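Local coordinates for deoxy-D-mannose-octulosonate 8-phosphate phosphatase (Haemophilus influenzae Rd, PDB 1K1E) that catalyses the hydrolysis of 3-deoxy-D-manno-octulosonate 8-phosphate to 3-deoxy-D-manno-octulosonate and inorganic phosphate, a step of lipopolysaccharide biosynthesis that uses magnesium, at the cobalt (II) ion site and the interface of chains A and B. Numbering follows the deposited sequence. Chains: chain A/B, deoxy-D-mannose-octulosonate 8-phosphate phosphatase.

Contact 1: the cobalt (II) ion site. Residues chain A 14-18, 34, 84, 107-108, 111; chain B 39. With CO (cobalt (II) ion), chain C.
Cobalt sits here in the catalytic metal site of a HAD-superfamily phosphatase, where magnesium is the natural cofactor. The DXD motif supplies two ligands: the carboxylate OD2 of A:Asp14, the family's nucleophile, at 2.0 Å from CO, and the backbone O of A:Asp16. A:Asp107 OD2 and waters 1, 2 and 3 bring the sphere close to octahedral. A:Asp16 thus binds through its main chain, and its side chain, the family's general acid/base, turns away; there OD1 offers its syn lone pair to A:Lys34 NZ at 2.7 Å.

A:Asp107 is worth following outward. A chi1 of 69° puts CG in the crowded position between backbone N and carbonyl carbon; CB and CG lie against B:Arg39 NH1. From CG, OD2 goes to the metal, while A:Asp107 OD1 turns toward the neighbouring subunit and takes B:Arg39 NH1 on its anti lone pair at 2.8 Å. The side chains meet tip to tip, carboxylate and guanidinium planes 72° apart, the oxygen in the guanidinium plane at its edge. OD1 also contacts metal-bound water 2, so both oxygens are engaged and the group's rotation is fixed.

A:Asp111 works from the second shell, with A:Asp111 OD2 4.0 Å from CO. This oxygen accepts A:Asp108 N on the anti lone pair (165° at H) and A:Asp107 N from above the carboxylate plane. It also holds water 3. A:Asp111 OD1 pairs with A:Lys84 NZ at 2.9 Å. A:Lys84 NZ also forms a salt bridge with A:Asp14 OD1 at 2.8 Å, and its charge probably helps keep the nucleophile ionised and would suit a phosphate.

The ion lies just beyond the end of strand 10-14, where the following loop faces that after strand 102-106; A:Lys84 reaches in from helix 84-95, and helix 38-49 of chain B brings B:Arg39 to the rim, probably to bind substrate and complete the pocket.

Contact 2: the interface of chains A and B. Residues chain A 82, 108-110, 112, 130; chain B 42, 46, 149, 165-168, 171.
Two neighbouring subunits of the KdsC homotetramer, members of the HAD family, are held together here by a mixed polar and apolar patch, one part of a larger A-B interface that is not an exact two-fold. Helix 38-49 and the C-terminal segment of chain B pack against helix 129-132 and the loop and short helices after strand 102-106 of chain A. The patch buries 395 Å² of protein surface.

At its polar end, B:Arg149 comes up from helix 147-158, its chain bent at chi2, and meets A:Asp108 tip to tip. B:Arg149 NH1 reaches the syn lone pair of A:Asp108 OD1 at 2.9 Å (157° at H), whereas the NH2 to OD2 bond of the same salt bridge is weak. The planes differ by 30°, so the fork is twisted. A:Ser109 N also donates to OD2, from above the carboxylate plane, steadying the acid from its own chain.

A:Ser109 OG, beside its own backbone N, accepts from B:Arg149 NH2 at the guanidinium edge, 3.1 Å away. The same A:Ser109 OG donates to B:Phe165 O at 2.7 Å, in the carbonyl plane on a lone pair, and so links the two. The hydroxyl A:Tyr130 OH sits over one guanidinium face, 3.1 Å from B:Arg149 NH2, a close polar contact poorly aligned for a hydrogen bond; the sulfur of B:Met46 rests over the other face, toward the rim. B:Phe165 CD1 meets one face of the A:Tyr130 ring, 3.4 Å from A:Tyr130 CE2; the two side chains cross at about a right angle.

On the apolar flank, B:Phe171 has CG anti to its backbone N (chi1 -176°), which lays its ring beneath A:Val110. The CA of A:Val110 stands over that face in a CH-pi contact, while its CG2 wedges between B:Phe171 CZ and B:Leu42 CD2. A:Leu112 CB packs on B:Ala168 CA at 3.7 Å, and water 4 bridges the carbonyls of A:Tyr130 and B:Asp166.

Contact 1: the cobalt (II) ion site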
loop_
_atom_site.group_PDB
_atom_site.type_symbol
_atom_site.label_atom_id
_atom_site.label_comp_id
_atom_site.label_asym_id
_atom_site.label_seq_id
_atom_site.Cartn_x
_atom_site.Cartn_y
_atom_site.Cartn_z
ATOM N N ASP A 14 -0.537 -6.064 19.693
ATOM C CA ASP A 14 -1.070 -7.032 18.755
ATOM C C ASP A 14 -0.199 -6.831 17.501
ATOM O O ASP A 14 0.526 -5.838 17.351
ATOM C CB ASP A 14 -2.541 -6.682 18.403
ATOM C CG ASP A 14 -3.042 -7.431 17.201
ATOM O OD1 ASP A 14 -2.734 -8.629 17.075
ATOM O OD2 ASP A 14 -3.764 -6.825 16.401
ATOM N N VAL A 15 -0.221 -7.804 16.590
ATOM C CA VAL A 15 0.557 -7.653 15.372
ATOM C C VAL A 15 -0.220 -7.232 14.118
ATOM O O VAL A 15 -0.036 -6.138 13.596
ATOM C CB VAL A 15 1.332 -8.999 15.017
ATOM C CG1 VAL A 15 2.008 -8.900 13.656
ATOM C CG2 VAL A 15 2.378 -9.252 16.119
ATOM N N ASP A 16 -1.090 -8.101 13.636
ATOM C CA ASP A 16 -1.762 -7.767 12.362
ATOM C C ASP A 16 -2.758 -6.683 12.522
ATOM O O ASP A 16 -3.649 -6.810 13.325
ATOM C CB ASP A 16 -2.412 -9.017 11.787
ATOM C CG ASP A 16 -1.376 -10.095 11.500
ATOM O OD1 ASP A 16 -0.481 -9.810 10.666
ATOM O OD2 ASP A 16 -1.423 -11.167 12.146
ATOM N N GLY A 17 -2.614 -5.599 11.762
ATOM C CA GLY A 17 -3.606 -4.535 11.882
ATOM C C GLY A 17 -3.125 -3.428 12.796
ATOM O O GLY A 17 -3.717 -2.332 12.813
ATOM N N VAL A 18 -2.037 -3.721 13.548
ATOM C CA VAL A 18 -1.451 -2.745 14.443
ATOM C C VAL A 18 -0.029 -2.485 13.976
ATOM O O VAL A 18 0.269 -1.390 13.542
ATOM C CB VAL A 18 -1.491 -3.227 15.896
ATOM C CG1 VAL A 18 -0.745 -2.276 16.804
ATOM C CG2 VAL A 18 -2.968 -3.250 16.347
ATOM N N LYS A 34 5.648 -10.221 5.625
ATOM C CA LYS A 34 4.958 -9.434 6.639
ATOM C C LYS A 34 5.523 -8.038 6.539
ATOM O O LYS A 34 6.740 -7.853 6.529
ATOM C CB LYS A 34 5.109 -9.998 8.050
ATOM C CG LYS A 34 4.392 -11.326 8.161
ATOM C CD LYS A 34 4.263 -11.765 9.636
ATOM C CE LYS A 34 3.170 -10.902 10.310
ATOM N NZ LYS A 34 1.742 -11.099 9.709
ATOM N N LYS A 84 -6.427 -14.027 23.926
ATOM C CA LYS A 84 -5.520 -13.011 24.412
ATOM C C LYS A 84 -5.596 -12.544 25.848
ATOM O O LYS A 84 -4.591 -12.073 26.364
ATOM C CB LYS A 84 -5.580 -11.795 23.462
ATOM C CG LYS A 84 -5.125 -12.195 22.060
ATOM C CD LYS A 84 -5.016 -10.974 21.130
ATOM C CE LYS A 84 -4.581 -11.418 19.697
ATOM N NZ LYS A 84 -4.192 -10.179 18.948
ATOM N N ASP A 107 -6.492 -3.805 17.231
ATOM C CA ASP A 107 -7.350 -3.293 16.127
ATOM C C ASP A 107 -8.663 -4.045 15.924
ATOM O O ASP A 107 -9.468 -3.606 15.106
ATOM C CB ASP A 107 -6.640 -3.383 14.786
ATOM C CG ASP A 107 -6.441 -4.828 14.317
ATOM O OD1 ASP A 107 -6.773 -5.190 13.168
ATOM O OD2 ASP A 107 -5.939 -5.638 15.103
ATOM N N ASP A 108 -8.835 -5.186 16.579
ATOM C CA ASP A 108 -10.050 -5.982 16.288
ATOM C C ASP A 108 -10.689 -6.669 17.472
ATOM O O ASP A 108 -10.200 -6.550 18.620
ATOM C CB ASP A 108 -9.707 -7.034 15.172
ATOM C CG ASP A 108 -10.910 -7.411 14.301
ATOM O OD1 ASP A 108 -10.703 -8.248 13.372
ATOM O OD2 ASP A 108 -12.022 -6.846 14.525
ATOM N N ASP A 111 -8.956 -8.463 20.216
ATOM C CA ASP A 111 -8.241 -7.727 21.254
ATOM C C ASP A 111 -9.128 -7.193 22.381
ATOM O O ASP A 111 -8.615 -6.676 23.381
ATOM C CB ASP A 111 -7.501 -6.562 20.608
ATOM C CG ASP A 111 -6.651 -7.004 19.468
ATOM O OD1 ASP A 111 -5.785 -7.850 19.725
ATOM O OD2 ASP A 111 -6.840 -6.553 18.320
ATOM N N ARG B 39 -8.915 -8.695 8.988
ATOM C CA ARG B 39 -10.214 -8.528 9.583
ATOM C C ARG B 39 -11.332 -9.149 8.741
ATOM O O ARG B 39 -12.393 -9.510 9.289
ATOM C CB ARG B 39 -10.483 -7.049 9.943
ATOM C CG ARG B 39 -9.540 -6.545 11.153
ATOM C CD ARG B 39 -9.952 -5.141 11.719
ATOM N NE ARG B 39 -9.884 -4.050 10.715
ATOM C CZ ARG B 39 -8.788 -3.336 10.431
ATOM N NH1 ARG B 39 -7.646 -3.595 11.082
ATOM N NH2 ARG B 39 -8.819 -2.357 9.536
HETATM CO CO CO C . -5.008 -7.433 14.891
HETATM O O HOH W 1 -3.841 -9.276 14.834
HETATM O O HOH W 2 -6.141 -7.816 13.174
HETATM O O HOH W 3 -6.319 -8.363 16.288
#

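Contact 2: the interface of chains A and B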
loop_
_atom_site.group_PDB
_atom_site.type_symbol
_atom_site.label_atom_id
_atom_site.label_comp_id
_atom_site.label_asym_id
_atom_site.label_seq_id
_atom_site.Cartn_x
_atom_site.Cartn_y
_atom_site.Cartn_z
ATOM N N LEU A 82 -4.840 -17.577 20.452
ATOM C CA LEU A 82 -5.986 -16.770 20.041
ATOM C C LEU A 82 -6.778 -16.202 21.191
ATOM O O LEU A 82 -7.601 -15.303 21.008
ATOM C CB LEU A 82 -6.913 -17.574 19.123
ATOM C CG LEU A 82 -6.538 -17.490 17.644
ATOM C CD1 LEU A 82 -7.558 -18.238 16.767
ATOM C CD2 LEU A 82 -6.512 -16.013 17.257
ATOM N N ASP A 108 -8.835 -5.186 16.579
ATOM C CA ASP A 108 -10.050 -5.982 16.288
ATOM C C ASP A 108 -10.689 -6.669 17.472
ATOM O O ASP A 108 -10.200 -6.550 18.620
ATOM C CB ASP A 108 -9.707 -7.034 15.172
ATOM C CG ASP A 108 -10.910 -7.411 14.301
ATOM O OD1 ASP A 108 -10.703 -8.248 13.372
ATOM O OD2 ASP A 108 -12.022 -6.846 14.525
ATOM N N SER A 109 -11.783 -7.392 17.185
ATOM C CA SER A 109 -12.560 -8.074 18.228
ATOM C C SER A 109 -11.722 -8.950 19.119
ATOM O O SER A 109 -11.962 -8.982 20.344
ATOM C CB SER A 109 -13.697 -8.903 17.590
ATOM O OG SER A 109 -14.501 -8.016 16.787
ATOM N N VAL A 110 -10.759 -9.648 18.516
ATOM C CA VAL A 110 -9.869 -10.540 19.267
ATOM C C VAL A 110 -9.172 -9.768 20.375
ATOM O O VAL A 110 -8.812 -10.362 21.364
ATOM C CB VAL A 110 -8.726 -11.172 18.352
ATOM C CG1 VAL A 110 -8.119 -12.459 19.014
ATOM C CG2 VAL A 110 -9.279 -11.532 16.948
ATOM N N LEU A 112 -10.448 -7.291 22.211
ATOM C CA LEU A 112 -11.335 -6.783 23.243
ATOM C C LEU A 112 -10.978 -7.338 24.663
ATOM O O LEU A 112 -10.964 -6.566 25.632
ATOM C CB LEU A 112 -12.797 -7.091 22.863
ATOM C CG LEU A 112 -13.235 -6.196 21.677
ATOM C CD1 LEU A 112 -14.691 -6.613 21.274
ATOM C CD2 LEU A 112 -13.218 -4.733 22.059
ATOM N N TYR A 130 -16.658 -0.602 17.362
ATOM C CA TYR A 130 -16.783 -1.349 18.593
ATOM C C TYR A 130 -15.473 -1.588 19.324
ATOM O O TYR A 130 -15.481 -1.821 20.525
ATOM C CB TYR A 130 -17.562 -2.669 18.369
ATOM C CG TYR A 130 -17.190 -3.424 17.121
ATOM C CD1 TYR A 130 -16.136 -4.323 17.124
ATOM C CD2 TYR A 130 -17.872 -3.216 15.934
ATOM C CE1 TYR A 130 -15.776 -5.004 15.982
ATOM C CE2 TYR A 130 -17.507 -3.915 14.766
ATOM C CZ TYR A 130 -16.472 -4.794 14.810
ATOM O OH TYR A 130 -16.144 -5.483 13.687
ATOM N N LEU B 42 -11.383 -12.776 9.711
ATOM C CA LEU B 42 -12.113 -12.983 10.962
ATOM C C LEU B 42 -13.628 -12.899 10.679
ATOM O O LEU B 42 -14.394 -13.719 11.194
ATOM C CB LEU B 42 -11.678 -11.967 12.036
ATOM C CG LEU B 42 -12.389 -12.213 13.380
ATOM C CD1 LEU B 42 -12.152 -13.623 13.856
ATOM C CD2 LEU B 42 -11.906 -11.238 14.447
ATOM N N MET B 46 -16.477 -15.676 11.430
ATOM C CA MET B 46 -17.680 -15.392 12.221
ATOM C C MET B 46 -18.923 -15.825 11.487
ATOM O O MET B 46 -19.864 -16.333 12.080
ATOM C CB MET B 46 -17.727 -13.914 12.538
ATOM C CG MET B 46 -16.640 -13.527 13.569
ATOM S SD MET B 46 -16.482 -11.733 13.667
ATOM C CE MET B 46 -15.592 -11.511 15.199
ATOM N N ARG B 149 -15.644 -7.521 5.828
ATOM C CA ARG B 149 -15.930 -7.485 7.271
ATOM C C ARG B 149 -17.052 -6.475 7.551
ATOM O O ARG B 149 -17.957 -6.698 8.386
ATOM C CB ARG B 149 -14.678 -7.093 8.006
ATOM C CG ARG B 149 -14.886 -6.961 9.507
ATOM C CD ARG B 149 -15.414 -8.329 10.168
ATOM N NE ARG B 149 -15.446 -8.217 11.645
ATOM C CZ ARG B 149 -14.384 -8.338 12.435
ATOM N NH1 ARG B 149 -13.170 -8.628 11.951
ATOM N NH2 ARG B 149 -14.489 -8.053 13.721
ATOM N N PHE B 165 -18.853 -10.097 17.755
ATOM C CA PHE B 165 -17.700 -9.218 17.439
ATOM C C PHE B 165 -17.616 -7.933 18.267
ATOM O O PHE B 165 -16.539 -7.293 18.322
ATOM C CB PHE B 165 -17.699 -8.823 15.947
ATOM C CG PHE B 165 -18.947 -8.087 15.521
ATOM C CD1 PHE B 165 -19.096 -6.738 15.744
ATOM C CD2 PHE B 165 -19.962 -8.759 14.863
ATOM C CE1 PHE B 165 -20.214 -6.057 15.330
ATOM C CE2 PHE B 165 -21.100 -8.092 14.424
ATOM C CZ PHE B 165 -21.228 -6.712 14.662
ATOM N N ASP B 166 -18.710 -7.541 18.926
ATOM C CA ASP B 166 -18.694 -6.271 19.632
ATOM C C ASP B 166 -18.548 -6.225 21.131
ATOM O O ASP B 166 -18.701 -5.138 21.689
ATOM C CB ASP B 166 -19.890 -5.422 19.215
ATOM C CG ASP B 166 -21.195 -5.890 19.828
ATOM O OD1 ASP B 166 -22.225 -5.352 19.439
ATOM O OD2 ASP B 166 -21.182 -6.772 20.696
ATOM N N THR B 167 -18.322 -7.394 21.740
ATOM C CA THR B 167 -18.079 -7.565 23.223
ATOM C C THR B 167 -16.968 -8.588 23.346
ATOM O O THR B 167 -16.889 -9.483 22.538
ATOM C CB THR B 167 -19.248 -8.235 24.019
ATOM O OG1 THR B 167 -19.390 -9.619 23.625
ATOM C CG2 THR B 167 -20.502 -7.484 23.828
ATOM N N ALA B 168 -16.113 -8.456 24.371
ATOM C CA ALA B 168 -15.024 -9.428 24.615
ATOM C C ALA B 168 -15.526 -10.869 24.885
ATOM O O ALA B 168 -14.919 -11.852 24.430
ATOM C CB ALA B 168 -14.118 -8.956 25.806
ATOM N N PHE B 171 -16.910 -12.855 21.887
ATOM C CA PHE B 171 -15.778 -13.289 21.124
ATOM C C PHE B 171 -15.179 -14.586 21.684
ATOM O O PHE B 171 -15.123 -15.608 20.962
ATOM C CB PHE B 171 -14.672 -12.199 21.013
ATOM C CG PHE B 171 -13.535 -12.645 20.137
ATOM C CD1 PHE B 171 -13.682 -12.656 18.773
ATOM C CD2 PHE B 171 -12.387 -13.218 20.680
ATOM C CE1 PHE B 171 -12.730 -13.230 17.961
ATOM C CE2 PHE B 171 -11.424 -13.791 19.879
ATOM C CZ PHE B 171 -11.594 -13.802 18.505
HETATM O O HOH W 4 -17.144 -2.589 22.458
#

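Contact 1 and contact 2 lie about 11 Å apart between the centres of their C-alpha atoms and share A:Asp108. Its backbone N is tied into the second shell of the metal, while its carboxylate faces chain B. The 3-10 helix 109-111 likewise serves both, with A:Asp111 turned to the cobalt and A:Ser109 and A:Val110 to the neighbour. From the other chain, helix 38-49 reaches contact 1 through B:Arg39 and contact 2 through B:Leu42 and B:Met46. Assembly and active site therefore share some elements, and tetramer formation probably helps complete the substrate pocket.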